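PDB 5AFS: periplasmic solute binding protein from Candidatus liberibacter, which binds zinc or manganese in the periplasm and probably delivers the metal to an ABC transporter for uptake. Local coordinates for residues E102-A107 with L175-E180; T170-L175 with Y245-S250. All coordinates share one frame; numbering follows the deposited sequence. Where two conformers were deposited one is given.

Interaction 1: residues E102-A107 with L175-E180; sequences EPNPHA and LVYLAE. With ZN (zinc ion), chain G.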
loop_
_atom_site.group_PDB
_atom_site.type_symbol
_atom_site.label_atom_id
_atom_site.label_comp_id
_atom_site.label_asym_id
_atom_site.label_seq_id
_atom_site.Cartn_x
_atom_site.Cartn_y
_atom_site.Cartn_z
ATOM N N GLU A 102 -4.132 8.793 -14.773
ATOM C CA GLU A 102 -4.796 7.961 -13.781
ATOM C C GLU A 102 -3.999 7.953 -12.468
ATOM O O GLU A 102 -2.772 8.125 -12.470
ATOM C CB GLU A 102 -4.981 6.533 -14.301
ATOM C CG GLU A 102 -5.846 6.404 -15.556
ATOM C CD GLU A 102 -7.244 6.988 -15.404
ATOM O OE1 GLU A 102 -7.722 7.136 -14.262
ATOM O OE2 GLU A 102 -7.874 7.302 -16.437
ATOM N N PRO A 103 -4.697 7.775 -11.341
ATOM C CA PRO A 103 -4.014 7.808 -10.045
ATOM C C PRO A 103 -3.142 6.584 -9.798
ATOM O O PRO A 103 -3.501 5.469 -10.180
ATOM C CB PRO A 103 -5.172 7.854 -9.041
ATOM C CG PRO A 103 -6.302 7.208 -9.750
ATOM C CD PRO A 103 -6.151 7.594 -11.191
ATOM N N ASN A 104 -1.986 6.807 -9.187
ATOM C CA ASN A 104 -1.200 5.721 -8.612
ATOM C C ASN A 104 -1.915 5.305 -7.324
ATOM O O ASN A 104 -2.213 6.153 -6.485
ATOM C CB ASN A 104 0.232 6.198 -8.327
ATOM C CG ASN A 104 1.148 5.069 -7.915
ATOM O OD1 ASN A 104 0.818 4.290 -7.021
ATOM N ND2 ASN A 104 2.294 4.949 -8.583
ATOM N N PRO A 105 -2.234 4.015 -7.178
ATOM C CA PRO A 105 -3.047 3.573 -6.040
ATOM C C PRO A 105 -2.330 3.338 -4.705
ATOM O O PRO A 105 -3.003 3.151 -3.695
ATOM C CB PRO A 105 -3.626 2.252 -6.532
ATOM C CG PRO A 105 -2.605 1.734 -7.486
ATOM C CD PRO A 105 -2.010 2.930 -8.150
ATOM N N HIS A 106 -1.002 3.363 -4.687
ATOM C CA HIS A 106 -0.222 2.836 -3.542
ATOM C C HIS A 106 -0.061 3.822 -2.372
ATOM O O HIS A 106 1.028 3.958 -1.800
ATOM C CB HIS A 106 1.170 2.390 -4.022
ATOM C CG HIS A 106 1.147 1.372 -5.125
ATOM N ND1 HIS A 106 1.326 1.707 -6.451
ATOM C CD2 HIS A 106 0.999 0.026 -5.096
ATOM C CE1 HIS A 106 1.274 0.613 -7.192
ATOM N NE2 HIS A 106 1.084 -0.422 -6.393
ATOM N N ALA A 107 -1.149 4.478 -1.996
ATOM C CA ALA A 107 -1.132 5.519 -0.973
ATOM C C ALA A 107 -0.777 5.040 0.438
ATOM O O ALA A 107 -0.342 5.828 1.261
ATOM C CB ALA A 107 -2.470 6.241 -0.957
ATOM N N LEU A 175 6.364 3.406 -4.450
ATOM C CA LEU A 175 6.844 4.276 -3.369
ATOM C C LEU A 175 6.632 5.764 -3.630
ATOM O O LEU A 175 7.177 6.601 -2.907
ATOM C CB LEU A 175 8.323 4.004 -3.073
ATOM C CG LEU A 175 8.708 2.585 -2.623
ATOM C CD1 LEU A 175 10.187 2.531 -2.264
ATOM C CD2 LEU A 175 7.864 2.098 -1.452
ATOM N N VAL A 176 5.820 6.114 -4.627
ATOM C CA VAL A 176 5.624 7.528 -4.938
ATOM C C VAL A 176 5.006 8.302 -3.758
ATOM O O VAL A 176 5.357 9.461 -3.536
ATOM C CB VAL A 176 4.826 7.758 -6.245
ATOM C CG1 VAL A 176 5.573 7.168 -7.441
ATOM C CG2 VAL A 176 3.400 7.215 -6.155
ATOM N N TYR A 177 4.116 7.674 -2.986
ATOM C CA TYR A 177 3.554 8.356 -1.812
ATOM C C TYR A 177 4.539 8.414 -0.650
ATOM O O TYR A 177 4.527 9.390 0.102
ATOM C CB TYR A 177 2.233 7.740 -1.376
ATOM C CG TYR A 177 1.132 7.936 -2.394
ATOM C CD1 TYR A 177 0.954 7.031 -3.433
ATOM C CD2 TYR A 177 0.272 9.028 -2.319
ATOM C CE1 TYR A 177 -0.048 7.207 -4.373
ATOM C CE2 TYR A 177 -0.738 9.208 -3.247
ATOM C CZ TYR A 177 -0.887 8.301 -4.279
ATOM O OH TYR A 177 -1.886 8.475 -5.207
ATOM N N LEU A 178 5.403 7.403 -0.518
ATOM C CA LEU A 178 6.470 7.441 0.492
ATOM C C LEU A 178 7.449 8.588 0.222
ATOM O O LEU A 178 7.839 9.315 1.141
ATOM C CB LEU A 178 7.240 6.117 0.556
ATOM C CG LEU A 178 8.161 5.988 1.777
ATOM C CD1 LEU A 178 7.355 6.015 3.073
ATOM C CD2 LEU A 178 8.995 4.722 1.691
ATOM N N ALA A 179 7.821 8.737 -1.047
ATOM C CA ALA A 179 8.727 9.780 -1.506
ATOM C C ALA A 179 8.180 11.174 -1.231
ATOM O O ALA A 179 8.910 12.059 -0.791
ATOM C CB ALA A 179 8.988 9.613 -2.997
ATOM N N GLU A 180 6.900 11.367 -1.513
ATOM C CA GLU A 180 6.239 12.634 -1.238
ATOM C C GLU A 180 6.180 12.889 0.269
ATOM O O GLU A 180 6.382 14.014 0.715
ATOM C CB GLU A 180 4.832 12.636 -1.839
ATOM C CG GLU A 180 4.157 14.001 -1.860
ATOM C CD GLU A 180 3.473 14.327 -0.552
ATOM O OE1 GLU A 180 3.212 13.389 0.227
ATOM O OE2 GLU A 180 3.219 15.523 -0.293
HETATM ZN ZN ZN G . 1.116 -2.439 -6.861
HETATM O O HOH W 1 3.567 4.873 -2.581
#
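Tyr177 donates a hydrogen bond from OH to the backbone O of Asn104, at 2.7 Å. The acceptor sits at the edge of the phenol ring, and the donor lies in the carbonyl plane. Ile91 N also bonds to this hydroxyl, so it is held by two points of the same loop. A water adds a bridge: it donates to His106 O and accepts from Tyr177 N in the first turn of helix 176-182.

In a CH-pi contact, Ala107 CA stands over one face of the Tyr177 ring, 3.7 Å from its centroid. Val176 CG2 packs on the amide of Asn104, 3.5 Å from ND2. The amide and the Tyr177 ring are nearly perpendicular, at 78°.

Within 102-107, Asn104 OD1 accepts twice from His106. The bond from His106 N closes an Asx turn. The bond from His106 ND1 to Asn104 OD1, at 2.7 Å, helps fix the imidazole rotation, and with CG of Asn104 anti to its own N (chi1 -172°) the amide reaches the ring edge. His106 NE2, on the far side, binds zinc at 2.1 Å. Asn104 is thus a second-shell residue: its OD1 probably favours the tautomer with the proton on ND1, leaving NE2 for the metal.

Interaction 2: residues T170-L175 with Y245-S250; sequences TSEGCL and YVDSLS. With ZN (zinc ion), chain G; SO4 (sulfate ion), chain C.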
loop_
_atom_site.group_PDB
_atom_site.type_symbol
_atom_site.label_atom_id
_atom_site.label_comp_id
_atom_site.label_asym_id
_atom_site.label_seq_id
_atom_site.Cartn_x
_atom_site.Cartn_y
_atom_site.Cartn_z
ATOM N N THR A 170 12.656 1.709 -7.696
ATOM C CA THR A 170 11.970 0.434 -7.545
ATOM C C THR A 170 11.532 -0.080 -8.921
ATOM O O THR A 170 11.745 0.579 -9.936
ATOM C CB THR A 170 10.727 0.594 -6.641
ATOM O OG1 THR A 170 9.829 1.543 -7.225
ATOM C CG2 THR A 170 11.114 1.077 -5.250
ATOM N N SER A 171 10.924 -1.255 -8.952
ATOM C CA SER A 171 10.430 -1.834 -10.195
ATOM C C SER A 171 9.026 -1.289 -10.491
ATOM O O SER A 171 8.851 -0.527 -11.437
ATOM C CB SER A 171 10.467 -3.357 -10.097
ATOM O OG SER A 171 11.799 -3.800 -9.888
ATOM N N GLU A 172 8.036 -1.650 -9.673
ATOM C CA GLU A 172 6.732 -0.982 -9.716
ATOM C C GLU A 172 6.879 0.391 -9.074
ATOM O O GLU A 172 7.703 0.565 -8.187
ATOM C CB GLU A 172 5.672 -1.784 -8.952
ATOM C CG GLU A 172 4.226 -1.367 -9.243
ATOM C CD GLU A 172 3.231 -1.911 -8.229
ATOM O OE1 GLU A 172 3.589 -2.031 -7.042
ATOM O OE2 GLU A 172 2.078 -2.208 -8.601
ATOM N N GLY A 173 6.072 1.357 -9.506
ATOM C CA GLY A 173 6.031 2.682 -8.879
ATOM C C GLY A 173 5.268 2.656 -7.554
ATOM O O GLY A 173 4.303 3.396 -7.363
ATOM N N CYS A 174 5.730 1.823 -6.628
ATOM C CA CYS A 174 5.024 1.565 -5.378
ATOM C C CYS A 174 5.363 2.546 -4.254
ATOM O O CYS A 174 4.708 2.523 -3.213
ATOM C CB CYS A 174 5.324 0.136 -4.909
ATOM S SG CYS A 174 7.097 -0.243 -4.841
ATOM N N LEU A 175 6.364 3.406 -4.450
ATOM C CA LEU A 175 6.844 4.276 -3.369
ATOM C C LEU A 175 6.632 5.764 -3.630
ATOM O O LEU A 175 7.177 6.601 -2.907
ATOM C CB LEU A 175 8.323 4.004 -3.073
ATOM C CG LEU A 175 8.708 2.585 -2.623
ATOM C CD1 LEU A 175 10.187 2.531 -2.264
ATOM C CD2 LEU A 175 7.864 2.098 -1.452
ATOM N N TYR A 245 8.187 -5.418 0.267
ATOM C CA TYR A 245 6.789 -5.822 0.378
ATOM C C TYR A 245 5.909 -4.585 0.310
ATOM O O TYR A 245 6.022 -3.690 1.158
ATOM C CB TYR A 245 6.540 -6.569 1.694
ATOM C CG TYR A 245 7.011 -8.002 1.660
ATOM C CD1 TYR A 245 8.348 -8.325 1.869
ATOM C CD2 TYR A 245 6.121 -9.034 1.400
ATOM C CE1 TYR A 245 8.778 -9.641 1.826
ATOM C CE2 TYR A 245 6.543 -10.347 1.354
ATOM C CZ TYR A 245 7.868 -10.645 1.572
ATOM O OH TYR A 245 8.276 -11.958 1.523
ATOM N N VAL A 246 5.040 -4.535 -0.701
ATOM C CA VAL A 246 4.179 -3.362 -0.935
ATOM C C VAL A 246 2.726 -3.675 -1.331
ATOM O O VAL A 246 1.812 -2.966 -0.908
ATOM C CB VAL A 246 4.771 -2.403 -2.008
ATOM C CG1 VAL A 246 6.127 -1.876 -1.572
ATOM C CG2 VAL A 246 4.873 -3.085 -3.373
ATOM N N ASP A 247 2.506 -4.696 -2.154
ATOM C CA ASP A 247 1.176 -4.894 -2.767
ATOM C C ASP A 247 0.306 -5.898 -2.009
ATOM O O ASP A 247 -0.883 -6.025 -2.275
ATOM C CB ASP A 247 1.306 -5.317 -4.246
ATOM C CG ASP A 247 1.333 -4.126 -5.224
ATOM O OD1 ASP A 247 1.016 -2.966 -4.888
ATOM O OD2 ASP A 247 1.640 -4.342 -6.405
ATOM N N SER A 248 0.897 -6.608 -1.056
ATOM C CA SER A 248 0.188 -7.632 -0.310
ATOM C C SER A 248 0.932 -7.900 0.974
ATOM O O SER A 248 2.153 -7.767 1.027
ATOM C CB SER A 248 0.138 -8.931 -1.136
ATOM O OG SER A 248 -0.397 -10.008 -0.385
ATOM N N LEU A 249 0.209 -8.299 2.010
ATOM C CA LEU A 249 0.852 -8.847 3.197
ATOM C C LEU A 249 1.525 -10.148 2.795
ATOM O O LEU A 249 1.092 -10.810 1.851
ATOM C CB LEU A 249 -0.165 -9.097 4.305
ATOM C CG LEU A 249 -0.914 -7.869 4.837
ATOM C CD1 LEU A 249 -1.805 -8.246 6.012
ATOM C CD2 LEU A 249 0.043 -6.769 5.243
ATOM N N SER A 250 2.602 -10.505 3.481
ATOM C CA SER A 250 3.215 -11.815 3.274
ATOM C C SER A 250 2.294 -12.881 3.843
ATOM O O SER A 250 1.308 -12.563 4.521
ATOM C CB SER A 250 4.568 -11.899 3.977
ATOM O OG SER A 250 4.410 -11.976 5.385
HETATM ZN ZN ZN G . 1.116 -2.439 -6.861
HETATM S S SO4 C . 5.581 -14.546 1.118
HETATM O O1 SO4 C . 4.174 -14.203 1.377
HETATM O O2 SO4 C . 6.320 -14.708 2.393
HETATM O O3 SO4 C . 6.203 -13.488 0.301
HETATM O O4 SO4 C . 5.629 -15.817 0.358
#
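The carboxylates of Glu172 and Asp247 meet across the zinc ion, approaching from opposite directions with their planes 85° apart. Each binds the metal through both oxygens. Asp247 is even, with OD1 and OD2 both 2.0 Å from zinc. Glu172 is lopsided: OE2 lies at 2.0 Å and OE1 at 2.5 Å from the metal. An extended chain beyond CG, with CG anti to the backbone N (chi1 -165°), carries the Glu172 carboxylate out to the ion. Glu172 OE1 comes within 3.1 Å of Asp247 OD2, a closeness that the shared cation probably offsets. His39 and His106 complete the site, and Asn193 N donates to Glu172 OE2. Two histidines, a glutamate and an aspartate around one metal fit the zinc and manganese binding proteins of the solute-binding protein 9 family. The other flat group, the Tyr245 ring, lies away from the metal. A sulfate oxygen, O3, sits at its edge and accepts from Tyr245 OH at 2.9 Å. This ion probably comes from the crystallisation liquor.

Beside the carboxylates the contact is apolar. Val246 CG2 packs on Cys174 CB at 3.6 Å, and CG1 faces SG of the same cysteine. Leu175 CD2 reaches Val246 CG1 more loosely, at 4.3 Å. Behind Glu172, Thr170 OG1 donates to its backbone O, and Gly173 centres an inverse gamma turn.

Segment 170-175 links strand 167-170 to helix 176-182. Segment 245-250 follows strand 239-244 and precedes helix 259-274. Glu221 of strand 217-221 touches both Cys174 and Val246, while Ile270 of helix 259-274 packs on Leu175.

Both contacts are buried and serve one zinc site. They share Leu175, the N-cap of helix 176-182, and their segments alternate along the chain. Interaction 1 ties the loop before helix 111-128 to helix 176-182. Interaction 2 ties the loop preceding helix 176-182 to the one after strand 239-244. Their chemistry differs. Interaction 1 relies on neutral hydrogen bonds, a water and an aromatic face, and contributes one histidine ligand. Interaction 2 brings two anionic ligands onto the metal, with a small apolar patch beside them. The two join directly where Asn104 ND2 probably bonds to Gly173 O, connecting the histidine loop to the glutamate loop.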